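Local structure of uncharacterized protein, DUF633, LMOf2365_1472 (Listeria monocytogenes str. 4b F2365, 3GNL) at residues Thr171-Phe176 with Val231-Lys236; Asn202-Ile207 with Arg222-Lys227. The protein is uncharacterised but probably acts as a tRNA (adenine(22)-N(1))-methyltransferase, adding a methyl group to N1 of an adenine in tRNA. All coordinates share one frame; numbering follows the deposited sequence.

Contact 1. Residues Thr171-Phe176 with Val231-Lys236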
# COMPACT_ATOMS: atom_id res chain seq x y z
N THR A 171 10.03 -14.20 5.95
CA THR A 171 10.87 -14.90 4.97
C THR A 171 10.94 -14.03 3.71
O THR A 171 10.12 -13.12 3.51
CB THR A 171 10.29 -16.21 4.58
OG1 THR A 171 9.00 -16.00 3.94
CG2 THR A 171 10.10 -17.13 5.75
N LYS A 172 11.83 -14.35 2.79
CA LYS A 172 11.92 -13.56 1.57
C LYS A 172 10.64 -13.72 0.74
O LYS A 172 10.22 -12.77 0.08
CB LYS A 172 13.19 -13.93 0.76
CG LYS A 172 13.29 -15.33 0.32
CD LYS A 172 14.69 -15.63 -0.35
CE LYS A 172 14.75 -17.15 -0.75
NZ LYS A 172 15.73 -17.53 -1.86
N GLN A 173 10.01 -14.89 0.81
CA GLN A 173 8.74 -15.10 0.12
C GLN A 173 7.66 -14.20 0.72
O GLN A 173 6.87 -13.57 -0.00
CB GLN A 173 8.27 -16.55 0.18
CG GLN A 173 9.18 -17.54 -0.58
CD GLN A 173 10.36 -18.08 0.23
OE1 GLN A 173 10.76 -17.54 1.28
NE2 GLN A 173 10.94 -19.17 -0.27
N GLU A 174 7.62 -14.10 2.05
CA GLU A 174 6.63 -13.22 2.68
C GLU A 174 6.86 -11.77 2.28
O GLU A 174 5.90 -11.02 2.06
CB GLU A 174 6.64 -13.42 4.20
CG GLU A 174 6.13 -14.77 4.60
CD GLU A 174 6.27 -15.05 6.10
OE1 GLU A 174 7.31 -14.70 6.67
OE2 GLU A 174 5.30 -15.59 6.67
N ILE A 175 8.10 -11.31 2.21
CA ILE A 175 8.37 -9.94 1.75
C ILE A 175 7.92 -9.72 0.28
O ILE A 175 7.35 -8.68 -0.07
CB ILE A 175 9.84 -9.57 1.97
CG1 ILE A 175 10.02 -9.21 3.46
CG2 ILE A 175 10.32 -8.39 1.17
CD1 ILE A 175 11.44 -9.14 3.87
N PHE A 176 8.24 -10.67 -0.60
CA PHE A 176 7.98 -10.48 -2.03
C PHE A 176 6.52 -10.62 -2.35
O PHE A 176 6.05 -9.89 -3.24
CB PHE A 176 8.78 -11.57 -2.79
CG PHE A 176 8.94 -11.37 -4.26
CD1 PHE A 176 10.13 -10.83 -4.77
CD2 PHE A 176 7.97 -11.82 -5.14
CE1 PHE A 176 10.32 -10.68 -6.17
CE2 PHE A 176 8.17 -11.69 -6.55
CZ PHE A 176 9.32 -11.12 -7.04
N VAL A 231 8.58 -17.54 -7.36
CA VAL A 231 7.23 -17.79 -7.75
C VAL A 231 6.93 -19.28 -7.79
O VAL A 231 5.89 -19.73 -7.31
CB VAL A 231 6.90 -17.14 -9.14
CG1 VAL A 231 5.56 -17.61 -9.67
CG2 VAL A 231 6.93 -15.58 -9.04
N GLU A 232 7.86 -20.08 -8.32
CA GLU A 232 7.64 -21.53 -8.41
C GLU A 232 7.50 -22.13 -7.03
O GLU A 232 6.68 -23.02 -6.83
CB GLU A 232 8.79 -22.19 -9.16
CG GLU A 232 8.79 -21.82 -10.64
CD GLU A 232 9.94 -22.42 -11.44
OE1 GLU A 232 11.01 -22.73 -10.88
OE2 GLU A 232 9.77 -22.54 -12.67
N ASP A 233 8.27 -21.61 -6.09
CA ASP A 233 8.22 -22.07 -4.70
C ASP A 233 6.88 -21.72 -4.04
O ASP A 233 6.34 -22.53 -3.28
CB ASP A 233 9.35 -21.45 -3.89
CG ASP A 233 9.35 -21.92 -2.45
OD1 ASP A 233 9.47 -23.15 -2.24
OD2 ASP A 233 9.17 -21.09 -1.54
N VAL A 234 6.34 -20.54 -4.32
CA VAL A 234 5.06 -20.20 -3.67
C VAL A 234 3.84 -20.82 -4.34
O VAL A 234 2.86 -21.13 -3.64
CB VAL A 234 4.86 -18.71 -3.34
CG1 VAL A 234 6.03 -18.23 -2.48
CG2 VAL A 234 4.59 -17.84 -4.59
N LEU A 235 3.90 -21.02 -5.66
CA LEU A 235 2.77 -21.62 -6.36
C LEU A 235 2.82 -23.16 -6.28
O LEU A 235 1.84 -23.83 -6.62
CB LEU A 235 2.71 -21.13 -7.83
CG LEU A 235 2.51 -19.62 -8.03
CD1 LEU A 235 2.42 -19.32 -9.52
CD2 LEU A 235 1.27 -19.11 -7.29
N LYS A 236 3.94 -23.69 -5.77
CA LYS A 236 4.27 -25.14 -5.85
C LYS A 236 4.06 -25.74 -7.25
O LYS A 236 3.58 -26.88 -7.39
CB LYS A 236 3.51 -25.94 -4.79
CG LYS A 236 4.03 -25.73 -3.38
CD LYS A 236 5.53 -26.05 -3.31
CE LYS A 236 6.15 -25.61 -1.99
NZ LYS A 236 7.63 -25.74 -2.09

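Contact 2. Residues Asn202-Ile207 with Arg222-Lys227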
# COMPACT_ATOMS: atom_id res chain seq x y z
N ASN A 202 10.51 -15.25 -20.37
CA ASN A 202 10.66 -14.77 -21.74
C ASN A 202 11.84 -13.82 -21.89
O ASN A 202 12.57 -13.85 -22.90
CB ASN A 202 9.38 -14.12 -22.25
CG ASN A 202 8.21 -15.11 -22.40
OD1 ASN A 202 8.40 -16.31 -22.45
ND2 ASN A 202 7.01 -14.57 -22.48
N ILE A 203 12.07 -12.97 -20.88
CA ILE A 203 13.16 -12.02 -20.94
C ILE A 203 14.47 -12.79 -20.93
O ILE A 203 15.39 -12.43 -21.66
CB ILE A 203 13.13 -11.02 -19.76
CG1 ILE A 203 11.89 -10.13 -19.87
CG2 ILE A 203 14.40 -10.11 -19.74
CD1 ILE A 203 11.66 -9.34 -18.58
N ILE A 204 14.59 -13.79 -20.07
CA ILE A 204 15.83 -14.58 -20.08
C ILE A 204 16.14 -15.14 -21.46
O ILE A 204 17.30 -15.04 -21.91
CB ILE A 204 15.78 -15.73 -19.07
CG1 ILE A 204 15.85 -15.14 -17.66
CG2 ILE A 204 16.99 -16.67 -19.26
CD1 ILE A 204 15.53 -16.12 -16.60
N GLN A 205 15.13 -15.69 -22.11
CA GLN A 205 15.33 -16.28 -23.45
C GLN A 205 15.79 -15.19 -24.43
O GLN A 205 16.77 -15.36 -25.16
CB GLN A 205 14.09 -17.05 -23.90
CG GLN A 205 14.06 -17.30 -25.45
CD GLN A 205 13.73 -18.72 -25.89
OE1 GLN A 205 14.62 -19.47 -26.35
NE2 GLN A 205 12.46 -19.09 -25.82
N THR A 206 15.16 -14.02 -24.39
CA THR A 206 15.51 -12.91 -25.28
C THR A 206 16.96 -12.49 -25.08
O THR A 206 17.70 -12.28 -26.06
CB THR A 206 14.57 -11.73 -25.07
OG1 THR A 206 13.26 -12.13 -25.48
CG2 THR A 206 15.03 -10.51 -25.84
N ILE A 207 17.40 -12.39 -23.83
CA ILE A 207 18.77 -11.95 -23.60
C ILE A 207 19.78 -13.03 -24.02
O ILE A 207 20.80 -12.69 -24.63
CB ILE A 207 18.98 -11.61 -22.11
CG1 ILE A 207 18.14 -10.38 -21.76
CG2 ILE A 207 20.50 -11.34 -21.82
CD1 ILE A 207 18.08 -10.16 -20.25
N ARG A 222 20.57 -13.86 -13.72
CA ARG A 222 20.58 -14.40 -12.37
C ARG A 222 19.43 -13.84 -11.51
O ARG A 222 18.76 -14.61 -10.83
CB ARG A 222 21.92 -14.13 -11.70
CG ARG A 222 22.87 -15.31 -11.81
CD ARG A 222 24.21 -15.03 -11.12
NE ARG A 222 25.10 -14.26 -12.00
CZ ARG A 222 25.48 -12.99 -11.81
NH1 ARG A 222 25.07 -12.30 -10.75
NH2 ARG A 222 26.27 -12.42 -12.69
N GLU A 223 19.23 -12.53 -11.56
CA GLU A 223 18.13 -11.91 -10.83
C GLU A 223 16.77 -12.47 -11.28
O GLU A 223 15.93 -12.85 -10.46
CB GLU A 223 18.14 -10.38 -10.92
CG GLU A 223 16.87 -9.81 -10.25
CD GLU A 223 16.96 -8.35 -9.85
OE1 GLU A 223 17.14 -7.48 -10.75
OE2 GLU A 223 16.80 -8.06 -8.63
N LEU A 224 16.55 -12.55 -12.59
CA LEU A 224 15.30 -13.09 -13.11
C LEU A 224 15.11 -14.56 -12.72
O LEU A 224 13.99 -15.00 -12.39
CB LEU A 224 15.24 -12.92 -14.64
CG LEU A 224 15.15 -11.48 -15.12
CD1 LEU A 224 15.52 -11.45 -16.61
CD2 LEU A 224 13.77 -10.90 -14.89
N GLU A 225 16.19 -15.37 -12.77
CA GLU A 225 16.09 -16.77 -12.32
C GLU A 225 15.63 -16.87 -10.86
O GLU A 225 14.83 -17.75 -10.54
CB GLU A 225 17.41 -17.53 -12.51
CG GLU A 225 17.72 -17.82 -13.99
CD GLU A 225 19.16 -18.30 -14.22
OE1 GLU A 225 20.05 -18.01 -13.39
OE2 GLU A 225 19.39 -18.95 -15.26
N HIS A 226 16.15 -15.97 -10.03
CA HIS A 226 15.81 -15.93 -8.59
C HIS A 226 14.33 -15.61 -8.41
O HIS A 226 13.62 -16.27 -7.63
CB HIS A 226 16.66 -14.87 -7.87
CG HIS A 226 16.36 -14.72 -6.40
ND1 HIS A 226 16.39 -15.78 -5.51
CD2 HIS A 226 16.10 -13.62 -5.65
CE1 HIS A 226 16.13 -15.34 -4.29
NE2 HIS A 226 15.95 -14.03 -4.34
N LYS A 227 13.86 -14.61 -9.15
CA LYS A 227 12.46 -14.27 -9.07
C LYS A 227 11.53 -15.38 -9.55
O LYS A 227 10.51 -15.67 -8.93
CB LYS A 227 12.15 -12.97 -9.82
CG LYS A 227 12.85 -11.70 -9.29
CD LYS A 227 12.30 -10.54 -10.12
CE LYS A 227 13.29 -9.45 -10.33
NZ LYS A 227 12.96 -8.27 -9.53

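Contact 1. Residues Thr171-Phe176 with Val231-Lys236
Gln-173 reaches Asp-233 through a bend: its CG lies beside the backbone N (chi1 -66°) and the chain then folds at chi2 (86°), which turns the amide aside. Asp-233 answers with CG anti to its own backbone N (chi1 -179°), and the two side chains cross almost perpendicularly. The hydrogen bond from Gln-173 NE2 to Asp-233 OD2 is 2.9 Å long and bent, since OD2 lies out of the amide plane in which the N-H points; at the acceptor, NE2 arrives from above the carboxylate plane. The other carboxylate oxygen, Asp-233 OD1, pairs with Lys-236 NZ at 3.2 Å in a salt bridge, so the carboxylate has a partner on each oxygen. Closer to the backbone of the glutamine, Gln-173 CG lies against Val-234 CG1 at 3.7 Å. A capping box fixes the start of this helix: Glu-174 N donates to Thr-171 OG1 (3.0 Å) and Thr-171 N to Glu-174 OE1 (2.9 Å). This surface contact joins the short helix 172-177, which follows strand 154-163 in the chain, to the C-terminal end of helix 215-235; helix 187-208 packs nearby, through Trp-193 and Trp-200, on Phe-176 and Val-231.

Contact 2. Residues Asn202-Ile207 with Arg222-Lys227
Leu-224 meets two isoleucines of the facing helix, and its atoms divide the work between them. Its CB rests against the end of Ile-204, 3.8 Å from CD1 and equally close to CG1. With CG anti to the carbonyl carbon (chi1 -67°), the chain continues to CD1, which lies 3.9 Å from Ile-204 CG1 and comes closer still to Ile-203, 3.6 Å from its CG2. Leu-224 lies roughly perpendicular to Ile-203, whereas Leu-224 and Ile-204 run past one another in opposite senses. This is the apolar seam of an antiparallel helical hairpin: helices 187-208 and 215-235 are joined by a short connection, and the two segments run at 156° to each other with their axes 9.9 Å apart at closest approach. The same hairpin projects well away from the Rossmann-like sheet of the chain. At the edge of the seam, the CD1 of Ile-204 also touches Glu-225 CG at 3.8 Å; the glutamate lends its aliphatic part there, and its chain stays extended beyond CG. About one turn before and one turn after Leu-224, Ile-221 and Ile-228 of the same helix also touch Ile-204, and Trp-200 of helix 187-208 adjoins Leu-224.

How the contacts relate
Both contacts use helix 215-235, contact 2 in its middle and contact 1 at its C-terminal end, and their centres lie about 17 Å apart. The turn between the two hairpin helices falls inside the longer span of chain that contact 1 bridges, and the returning helix also meets helix 172-177. They also touch directly, Lys-172 NZ lying 3.3 Å from His-226 CE1 and Phe-176 CE1 4.1 Å from Lys-227 CG. One contact is polar at its centre and the other apolar, an example of a single helix serving two different neighbours. Contact 2 lies farther from the chain's centre, about 27 Å against 19 Å for contact 1, measured between centres.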